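Local coordinates for protein 3-isopropylmalate dehydratase small subunit (Campylobacter jejuni, PDB 3Q3W) that forms the small subunit of isopropylmalate isomerase, which interconverts 2-isopropylmalate and 3-isopropylmalate by way of 2-isopropylmaleate, at residues Q5-H10 against I100-I104; I22-I28 against F82-R88; P92-V96 against N115-L121. The contacts are given in a common frame with arbitrary orientation. Where two conformers were deposited one is given. Residue numbers count along the deposited sequence, not the author numbering.

Contact 1. Residues Q5-H10 against I100-I104; sequences QKFIIH and IRAII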
loop_
_atom_site.group_PDB
_atom_site.type_symbol
_atom_site.label_atom_id
_atom_site.label_comp_id
_atom_site.label_asym_id
_atom_site.label_seq_id
_atom_site.Cartn_x
_atom_site.Cartn_y
_atom_site.Cartn_z
ATOM N N GLN A 5 -3.779 -4.212 -12.970
ATOM C CA GLN A 5 -4.256 -2.932 -13.368
ATOM C C GLN A 5 -3.045 -2.118 -13.803
ATOM O O GLN A 5 -2.005 -2.190 -13.187
ATOM C CB GLN A 5 -4.913 -2.300 -12.169
ATOM C CG GLN A 5 -5.814 -1.202 -12.514
ATOM C CD GLN A 5 -6.458 -0.617 -11.280
ATOM O OE1 GLN A 5 -6.770 -1.332 -10.300
ATOM N NE2 GLN A 5 -6.639 0.678 -11.302
ATOM N N LYS A 6 -3.203 -1.338 -14.852
ATOM C CA LYS A 6 -2.135 -0.470 -15.327
ATOM C C LYS A 6 -1.681 0.566 -14.301
ATOM O O LYS A 6 -2.508 1.211 -13.654
ATOM C CB LYS A 6 -2.621 0.208 -16.581
ATOM C CG LYS A 6 -1.595 0.905 -17.348
ATOM C CD LYS A 6 -2.159 1.362 -18.709
ATOM C CE LYS A 6 -2.758 0.198 -19.515
ATOM N NZ LYS A 6 -2.787 0.505 -20.946
ATOM N N PHE A 7 -0.366 0.713 -14.128
ATOM C CA PHE A 7 0.199 1.826 -13.351
ATOM C C PHE A 7 1.273 2.523 -14.204
ATOM O O PHE A 7 2.258 1.910 -14.589
ATOM C CB PHE A 7 0.775 1.293 -12.054
ATOM C CG PHE A 7 1.126 2.358 -11.028
ATOM C CD1 PHE A 7 0.606 2.291 -9.768
ATOM C CD2 PHE A 7 2.054 3.350 -11.302
ATOM C CE1 PHE A 7 0.940 3.203 -8.788
ATOM C CE2 PHE A 7 2.398 4.267 -10.336
ATOM C CZ PHE A 7 1.827 4.193 -9.052
ATOM N N ILE A 8 1.031 3.781 -14.544
ATOM C CA ILE A 8 1.978 4.607 -15.315
ATOM C C ILE A 8 2.328 5.767 -14.373
ATOM O O ILE A 8 3.360 5.757 -13.731
ATOM C CB ILE A 8 1.338 5.058 -16.634
ATOM C CG1 ILE A 8 0.922 3.828 -17.452
ATOM C CG2 ILE A 8 2.313 5.959 -17.488
ATOM C CD1 ILE A 8 0.191 4.163 -18.761
ATOM N N ILE A 9 1.371 6.681 -14.205
ATOM C CA ILE A 9 1.491 7.862 -13.347
ATOM C C ILE A 9 0.303 7.795 -12.408
ATOM O O ILE A 9 -0.794 7.585 -12.865
ATOM C CB ILE A 9 1.347 9.179 -14.154
ATOM C CG1 ILE A 9 2.281 9.230 -15.379
ATOM C CG2 ILE A 9 1.560 10.395 -13.253
ATOM C CD1 ILE A 9 3.716 9.740 -15.129
ATOM N N HIS A 10 0.520 7.960 -11.109
ATOM C CA HIS A 10 -0.586 8.052 -10.151
ATOM C C HIS A 10 -0.324 9.152 -9.121
ATOM O O HIS A 10 0.751 9.245 -8.554
ATOM C CB HIS A 10 -0.787 6.717 -9.435
ATOM C CG HIS A 10 -1.835 6.756 -8.375
ATOM N ND1 HIS A 10 -3.184 6.752 -8.661
ATOM C CD2 HIS A 10 -1.736 6.853 -7.025
ATOM C CE1 HIS A 10 -3.867 6.823 -7.533
ATOM N NE2 HIS A 10 -3.008 6.900 -6.530
ATOM N N ILE A 100 -5.757 1.040 -2.538
ATOM C CA ILE A 100 -4.327 1.329 -2.494
ATOM C C ILE A 100 -3.632 0.919 -3.789
ATOM O O ILE A 100 -3.705 -0.235 -4.226
ATOM C CB ILE A 100 -3.627 0.625 -1.314
ATOM C CG1 ILE A 100 -4.285 1.006 0.000
ATOM C CG2 ILE A 100 -2.085 0.925 -1.319
ATOM C CD1 ILE A 100 -4.406 2.505 0.235
ATOM N N ARG A 101 -2.959 1.876 -4.424
ATOM C CA ARG A 101 -2.288 1.638 -5.698
ATOM C C ARG A 101 -0.762 1.446 -5.536
ATOM O O ARG A 101 -0.097 0.823 -6.382
ATOM C CB ARG A 101 -2.589 2.813 -6.608
ATOM C CG ARG A 101 -4.047 2.922 -6.999
ATOM C CD ARG A 101 -4.423 1.908 -8.062
ATOM N NE ARG A 101 -4.144 2.398 -9.415
ATOM C CZ ARG A 101 -3.424 1.785 -10.353
ATOM N NH1 ARG A 101 -3.275 2.385 -11.517
ATOM N NH2 ARG A 101 -2.851 0.597 -10.165
ATOM N N ALA A 102 -0.191 1.997 -4.457
ATOM C CA ALA A 102 1.262 1.936 -4.210
ATOM C C ALA A 102 1.563 1.981 -2.723
ATOM O O ALA A 102 0.825 2.622 -1.947
ATOM C CB ALA A 102 1.982 3.063 -4.923
ATOM N N ILE A 103 2.631 1.303 -2.322
ATOM C CA ILE A 103 3.153 1.389 -0.972
ATOM C C ILE A 103 4.626 1.802 -1.031
ATOM O O ILE A 103 5.385 1.244 -1.808
ATOM C CB ILE A 103 3.032 0.064 -0.249
ATOM C CG1 ILE A 103 1.557 -0.389 -0.215
ATOM C CG2 ILE A 103 3.625 0.171 1.143
ATOM C CD1 ILE A 103 1.433 -1.868 0.011
ATOM N N ILE A 104 5.006 2.789 -0.225
ATOM C CA ILE A 104 6.368 3.234 -0.077
ATOM C C ILE A 104 6.849 2.713 1.271
ATOM O O ILE A 104 6.196 2.945 2.302
ATOM C CB ILE A 104 6.420 4.785 -0.140
ATOM C CG1 ILE A 104 5.945 5.256 -1.517
ATOM C CG2 ILE A 104 7.839 5.323 0.147
ATOM C CD1 ILE A 104 5.667 6.692 -1.613
#
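In the mixed beta sheet of this aconitase-like domain, Q5-H10 leads into strand 9-17 and I100-I104 into strand 102-105. Strand 73-78 lies between these two in the sheet, so here they meet through side chains rather than as paired strands: the closest CA atoms, of H10 and R101, are still 8.0 Å apart. R101 spans the gap. Its long side chain reaches across to Q5-F7 and brings a flat, charged end to a backbone acceptor: NH1 of R101 donates to K6 O at 2.6 Å. The guanidinium is sandwiched, with F7 over one face (F7 CD1 to R101 NH2, 3.9 Å) and the Q5 amide over the opposite one (Q5 NE2 to R101 CZ, 3.5 Å).

Ring contacts complete the joint. F7, buried, extends its ring to A102, whose small methyl leaves room for it (F7 CE1 to A102 CB, 4.0 Å), while R101 O sits at the ring edge, 3.5 Å from F7 CE1. H10 combines a polar and an aromatic role. Its NE2 is hydrogen-bonded to S74 OG on the intervening strand, and its ring face receives a CH-pi contact, R101 CB lying 4.1 Å from the H10 ring centroid and 10° off the normal.

Contact 2. Residues I22-I28 against F82-R88; sequences IDTDQII and FGSGSSR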
loop_
_atom_site.group_PDB
_atom_site.type_symbol
_atom_site.label_atom_id
_atom_site.label_comp_id
_atom_site.label_asym_id
_atom_site.label_seq_id
_atom_site.Cartn_x
_atom_site.Cartn_y
_atom_site.Cartn_z
ATOM N N ILE A 22 4.609 -4.867 9.369
ATOM C CA ILE A 22 3.158 -5.051 9.188
ATOM C C ILE A 22 3.005 -6.420 8.504
ATOM O O ILE A 22 3.565 -6.669 7.440
ATOM C CB ILE A 22 2.479 -3.896 8.426
ATOM C CG1 ILE A 22 2.310 -2.695 9.356
ATOM C CG2 ILE A 22 1.071 -4.290 7.886
ATOM C CD1 ILE A 22 2.364 -1.339 8.659
ATOM N N ASP A 23 2.327 -7.326 9.182
ATOM C CA ASP A 23 2.206 -8.675 8.710
ATOM C C ASP A 23 0.847 -8.982 8.041
ATOM O O ASP A 23 -0.100 -8.199 8.102
ATOM C CB ASP A 23 2.559 -9.647 9.847
ATOM C CG ASP A 23 1.559 -9.639 10.963
ATOM O OD1 ASP A 23 0.357 -9.525 10.672
ATOM O OD2 ASP A 23 1.960 -9.795 12.149
ATOM N N THR A 24 0.783 -10.150 7.416
ATOM C CA THR A 24 -0.298 -10.516 6.548
ATOM C C THR A 24 -1.578 -10.592 7.366
ATOM O O THR A 24 -2.638 -10.253 6.860
ATOM C CB THR A 24 0.033 -11.830 5.730
ATOM O OG1 THR A 24 0.546 -12.839 6.610
ATOM C CG2 THR A 24 1.074 -11.562 4.657
ATOM N N ASP A 25 -1.485 -10.965 8.638
ATOM C CA ASP A 25 -2.658 -10.940 9.524
ATOM C C ASP A 25 -3.159 -9.556 9.911
ATOM O O ASP A 25 -4.352 -9.372 10.182
ATOM C CB ASP A 25 -2.405 -11.671 10.834
ATOM C CG ASP A 25 -2.259 -13.140 10.657
ATOM O OD1 ASP A 25 -3.260 -13.802 10.270
ATOM O OD2 ASP A 25 -1.139 -13.628 10.930
ATOM N N GLN A 26 -2.257 -8.597 10.001
ATOM C CA GLN A 26 -2.660 -7.219 10.193
ATOM C C GLN A 26 -3.318 -6.709 8.938
ATOM O O GLN A 26 -4.279 -5.977 9.019
ATOM C CB GLN A 26 -1.474 -6.357 10.583
ATOM C CG GLN A 26 -0.834 -6.794 11.883
ATOM C CD GLN A 26 0.247 -5.833 12.299
ATOM O OE1 GLN A 26 1.424 -6.055 12.086
ATOM N NE2 GLN A 26 -0.159 -4.745 12.850
ATOM N N ILE A 27 -2.781 -7.061 7.786
ATOM C CA ILE A 27 -3.368 -6.634 6.508
ATOM C C ILE A 27 -4.795 -7.206 6.352
ATOM O O ILE A 27 -5.720 -6.487 6.042
ATOM C CB ILE A 27 -2.469 -6.993 5.286
ATOM C CG1 ILE A 27 -1.129 -6.245 5.372
ATOM C CG2 ILE A 27 -3.138 -6.550 3.948
ATOM C CD1 ILE A 27 -0.026 -6.783 4.451
ATOM N N ILE A 28 -4.962 -8.504 6.606
ATOM C CA ILE A 28 -6.274 -9.123 6.502
ATOM C C ILE A 28 -6.260 -10.417 7.278
ATOM O O ILE A 28 -5.502 -11.341 6.944
ATOM C CB ILE A 28 -6.726 -9.373 4.997
ATOM C CG1 ILE A 28 -8.108 -10.043 4.952
ATOM C CG2 ILE A 28 -5.628 -10.090 4.177
ATOM C CD1 ILE A 28 -8.879 -9.872 3.620
ATOM N N PHE A 82 7.381 -4.643 5.297
ATOM C CA PHE A 82 5.963 -4.585 5.085
ATOM C C PHE A 82 5.498 -5.845 4.372
ATOM O O PHE A 82 6.066 -6.238 3.365
ATOM C CB PHE A 82 5.580 -3.390 4.242
ATOM C CG PHE A 82 4.084 -3.174 4.140
ATOM C CD1 PHE A 82 3.434 -2.295 4.980
ATOM C CD2 PHE A 82 3.331 -3.854 3.186
ATOM C CE1 PHE A 82 2.065 -2.092 4.871
ATOM C CE2 PHE A 82 1.976 -3.656 3.080
ATOM C CZ PHE A 82 1.326 -2.800 3.926
ATOM N N GLY A 83 4.453 -6.461 4.891
ATOM C CA GLY A 83 3.915 -7.657 4.225
ATOM C C GLY A 83 4.512 -8.940 4.721
ATOM O O GLY A 83 4.288 -9.977 4.127
ATOM N N SER A 84 5.270 -8.860 5.808
ATOM C CA SER A 84 5.821 -10.038 6.489
ATOM C C SER A 84 4.817 -11.184 6.630
ATOM O O SER A 84 3.681 -10.990 7.070
ATOM C CB SER A 84 6.386 -9.662 7.863
ATOM O OG SER A 84 6.919 -10.797 8.518
ATOM N N GLY A 85 5.278 -12.384 6.256
ATOM C CA GLY A 85 4.538 -13.617 6.463
ATOM C C GLY A 85 4.602 -14.552 5.277
ATOM O O GLY A 85 5.262 -14.269 4.276
ATOM N N SER A 86 3.926 -15.688 5.393
ATOM C CA SER A 86 3.817 -16.607 4.277
ATOM C C SER A 86 2.817 -16.111 3.228
ATOM O O SER A 86 2.050 -15.176 3.481
ATOM C CB SER A 86 3.454 -18.018 4.764
ATOM O OG SER A 86 2.394 -17.958 5.670
ATOM N N SER A 87 2.858 -16.735 2.044
ATOM C CA SER A 87 1.976 -16.354 0.945
ATOM C C SER A 87 0.567 -16.121 1.485
ATOM O O SER A 87 0.053 -16.934 2.243
ATOM C CB SER A 87 1.966 -17.421 -0.143
ATOM O OG SER A 87 1.412 -16.889 -1.346
ATOM N N ARG A 88 -0.004 -14.970 1.152
ATOM C CA ARG A 88 -1.403 -14.666 1.411
ATOM C C ARG A 88 -1.821 -13.771 0.273
ATOM O O ARG A 88 -1.630 -12.545 0.311
ATOM C CB ARG A 88 -1.591 -13.957 2.760
ATOM C CG ARG A 88 -3.038 -13.901 3.160
ATOM C CD ARG A 88 -3.257 -13.532 4.561
ATOM N NE ARG A 88 -2.853 -14.573 5.512
ATOM C CZ ARG A 88 -3.016 -14.458 6.822
ATOM N NH1 ARG A 88 -3.595 -13.342 7.348
ATOM N NH2 ARG A 88 -2.602 -15.442 7.618
HETATM O O HOH W 1 0.497 -15.071 5.596
#
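The backbones run side by side briefly, joined by a single beta bridge between D23 and S84 (CA to CA, 4.5 Å). G83 N donates to I22 O at 2.7 Å and T24 N to S84 O at 3.0 Å, and a CA-H...O contact joins D23 CA to S84 O at 3.2 Å. The first segment then turns into the short helix 24-27, while the second continues as a loop. Glycine suits both its places in that loop: G83 and G85 have positive phi, and a CB on G85 would strike T24 OG1.

D23 is the N-cap, forming a capping box with Q26: Q26 N donates to D23 OD1 (2.9 Å), and D23 N to Q26 OE1 (3.3 Å). On the buried side, the branched I22 and I27 both pack obliquely on the same side of the F82 ring, with I22 CG2 3.9 Å from F82 CE1 and I27 CD1 4.0 Å from F82 CE2. The T24 hydroxyl adds a water-mediated link: water 1 lies 2.5 Å from T24 OG1 and donates to S86 O at 2.6 Å. R88 is long enough to cross to the helix, where its NH1 makes a salt bridge with D25 OD1 (3.0 Å) and a weak hydrogen bond to I28 O (2.8 Å).

The G-S-S-R sequence of G85-R88 is a signature of the aconitase swivelling domain. Its loop follows strand 73-78 and precedes helix 90-98; as in relatives, it probably lines the active site formed with the large subunit.

Contact 3. Residues P92-V96 against N115-L121; sequences PWALV and NALGNGL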
loop_
_atom_site.group_PDB
_atom_site.type_symbol
_atom_site.label_atom_id
_atom_site.label_comp_id
_atom_site.label_asym_id
_atom_site.label_seq_id
_atom_site.Cartn_x
_atom_site.Cartn_y
_atom_site.Cartn_z
ATOM N N PRO A 92 -2.459 -8.558 -0.738
ATOM C CA PRO A 92 -2.586 -7.594 -1.873
ATOM C C PRO A 92 -4.020 -7.308 -2.340
ATOM O O PRO A 92 -4.367 -6.166 -2.613
ATOM C CB PRO A 92 -1.784 -8.249 -3.007
ATOM C CG PRO A 92 -0.860 -9.141 -2.328
ATOM C CD PRO A 92 -1.548 -9.647 -1.071
ATOM N N TRP A 93 -4.865 -8.306 -2.409
ATOM C CA TRP A 93 -6.262 -8.066 -2.765
ATOM C C TRP A 93 -6.996 -7.050 -1.853
ATOM O O TRP A 93 -7.722 -6.193 -2.341
ATOM C CB TRP A 93 -7.022 -9.353 -2.724
ATOM C CG TRP A 93 -6.542 -10.413 -3.679
ATOM C CD1 TRP A 93 -5.563 -10.306 -4.636
ATOM C CD2 TRP A 93 -7.061 -11.736 -3.782
ATOM N NE1 TRP A 93 -5.454 -11.508 -5.333
ATOM C CE2 TRP A 93 -6.367 -12.386 -4.828
ATOM C CE3 TRP A 93 -8.072 -12.443 -3.093
ATOM C CZ2 TRP A 93 -6.611 -13.726 -5.173
ATOM C CZ3 TRP A 93 -8.319 -13.780 -3.454
ATOM C CH2 TRP A 93 -7.600 -14.385 -4.492
ATOM N N ALA A 94 -6.848 -7.198 -0.543
ATOM C CA ALA A 94 -7.516 -6.277 0.369
ATOM C C ALA A 94 -7.002 -4.855 0.167
ATOM O O ALA A 94 -7.753 -3.886 0.153
ATOM C CB ALA A 94 -7.311 -6.745 1.802
ATOM N N LEU A 95 -5.699 -4.726 -0.011
ATOM C CA LEU A 95 -5.101 -3.415 -0.259
ATOM C C LEU A 95 -5.627 -2.796 -1.548
ATOM O O LEU A 95 -6.057 -1.626 -1.541
ATOM C CB LEU A 95 -3.548 -3.536 -0.286
ATOM C CG LEU A 95 -2.910 -3.761 1.078
ATOM C CD1 LEU A 95 -1.587 -4.551 1.044
ATOM C CD2 LEU A 95 -2.742 -2.408 1.810
ATOM N N VAL A 96 -5.596 -3.543 -2.670
ATOM C CA VAL A 96 -6.091 -3.016 -3.954
ATOM C C VAL A 96 -7.598 -2.723 -3.933
ATOM O O VAL A 96 -8.034 -1.697 -4.401
ATOM C CB VAL A 96 -5.734 -3.949 -5.137
ATOM C CG1 VAL A 96 -6.458 -3.542 -6.417
ATOM C CG2 VAL A 96 -4.163 -3.969 -5.355
ATOM N N ASN A 115 3.633 -11.035 -4.954
ATOM C CA ASN A 115 2.179 -11.083 -5.062
ATOM C C ASN A 115 1.579 -9.736 -5.317
ATOM O O ASN A 115 0.601 -9.630 -6.077
ATOM C CB ASN A 115 1.571 -11.668 -3.808
ATOM C CG ASN A 115 1.903 -13.136 -3.647
ATOM O OD1 ASN A 115 2.200 -13.832 -4.642
ATOM N ND2 ASN A 115 1.889 -13.616 -2.400
ATOM N N ALA A 116 2.116 -8.710 -4.669
ATOM C CA ALA A 116 1.541 -7.394 -4.832
ATOM C C ALA A 116 1.767 -6.921 -6.262
ATOM O O ALA A 116 0.855 -6.402 -6.902
ATOM C CB ALA A 116 2.122 -6.401 -3.823
ATOM N N LEU A 117 2.994 -7.067 -6.736
ATOM C CA LEU A 117 3.381 -6.670 -8.086
ATOM C C LEU A 117 2.570 -7.441 -9.105
ATOM O O LEU A 117 2.108 -6.868 -10.091
ATOM C CB LEU A 117 4.880 -6.906 -8.324
ATOM C CG LEU A 117 5.743 -5.898 -7.549
ATOM C CD1 LEU A 117 7.240 -6.325 -7.632
ATOM C CD2 LEU A 117 5.506 -4.443 -8.062
ATOM N N GLY A 118 2.341 -8.716 -8.821
ATOM C CA GLY A 118 1.409 -9.522 -9.618
ATOM C C GLY A 118 -0.021 -8.987 -9.690
ATOM O O GLY A 118 -0.745 -9.258 -10.648
ATOM N N ASN A 119 -0.426 -8.197 -8.707
ATOM C CA ASN A 119 -1.788 -7.724 -8.635
ATOM C C ASN A 119 -1.869 -6.261 -8.921
ATOM O O ASN A 119 -2.901 -5.634 -8.678
ATOM C CB ASN A 119 -2.414 -8.070 -7.284
ATOM C CG ASN A 119 -2.869 -9.517 -7.206
ATOM O OD1 ASN A 119 -4.050 -9.817 -7.434
ATOM N ND2 ASN A 119 -1.938 -10.437 -6.934
ATOM N N GLY A 120 -0.785 -5.708 -9.450
ATOM C CA GLY A 120 -0.791 -4.308 -9.927
ATOM C C GLY A 120 -0.629 -3.311 -8.813
ATOM O O GLY A 120 -0.865 -2.134 -9.013
ATOM N N LEU A 121 -0.204 -3.791 -7.650
ATOM C CA LEU A 121 0.072 -2.977 -6.474
ATOM C C LEU A 121 1.577 -2.603 -6.482
ATOM O O LEU A 121 2.411 -3.447 -6.205
ATOM C CB LEU A 121 -0.281 -3.770 -5.207
ATOM C CG LEU A 121 -0.051 -3.157 -3.814
ATOM C CD1 LEU A 121 -0.644 -1.742 -3.726
ATOM C CD2 LEU A 121 -0.585 -4.033 -2.672
HETATM O O HOH W 2 -3.595 -12.734 -7.343
#
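This is helix-to-helix packing with a small polar edge: helix 90-98 lies against the last turn of helix 110-118 and the bend that leads on to strand 122-125. P92 is the wedge. Its compact, rigid ring fits close to the neighbouring backbone, with P92 CG 3.8 Å from both N115 CB and A116 N, and A116, having only a methyl, permits that approach. Further along, L121 fills the space beside helix 90-98: its CD2 is 3.8 Å from L95 CB, and its CB is 3.9 Å from V96 CG2.

At the more exposed edge, water 2 accepts from W93 NE1 (3.0 Å) and N119 ND2 (2.9 Å), tying the indole to the asparagine. N119 ND2 also donates to N115 O at 2.8 Å, so the amide satisfies a carbonyl in the last turn of helix 110-118.

G120 adopts positive phi, which glycine tolerates readily, as the C-prime residue of a Schellman motif: L121 N bonds A116 O (2.9 Å) and G120 N bonds L117 O (3.2 Å). The turn directs L121 back toward helix 90-98. Such packing of successive helices is typical of consecutive beta-alpha-beta crossovers, here linking parallel strands 73-78, 102-105 and 122-125.

In the fold
All three contacts are partly buried, but contact 3 lies closest to the chain's centre and contact 2 farthest from it. Contacts 1 and 3 share the crossover from helix 90-98 to strand 102-105: I100 N probably bonds L95 O at 2.9 Å, and L121 CD1 packs against the backbone of I100 and R101. Contact 2 meets contact 3 on the same stretch of helix 90-98, where I27 touches L95 and I28 touches A94. F82 further joins it to I103 of contact 1. Chemistry follows place: hydrophobic helix packing dominates contact 3, one arginine spans strand ends in contact 1, and backbone hydrogen bonds join contact 2, apolar inside, with water and a salt bridge outside.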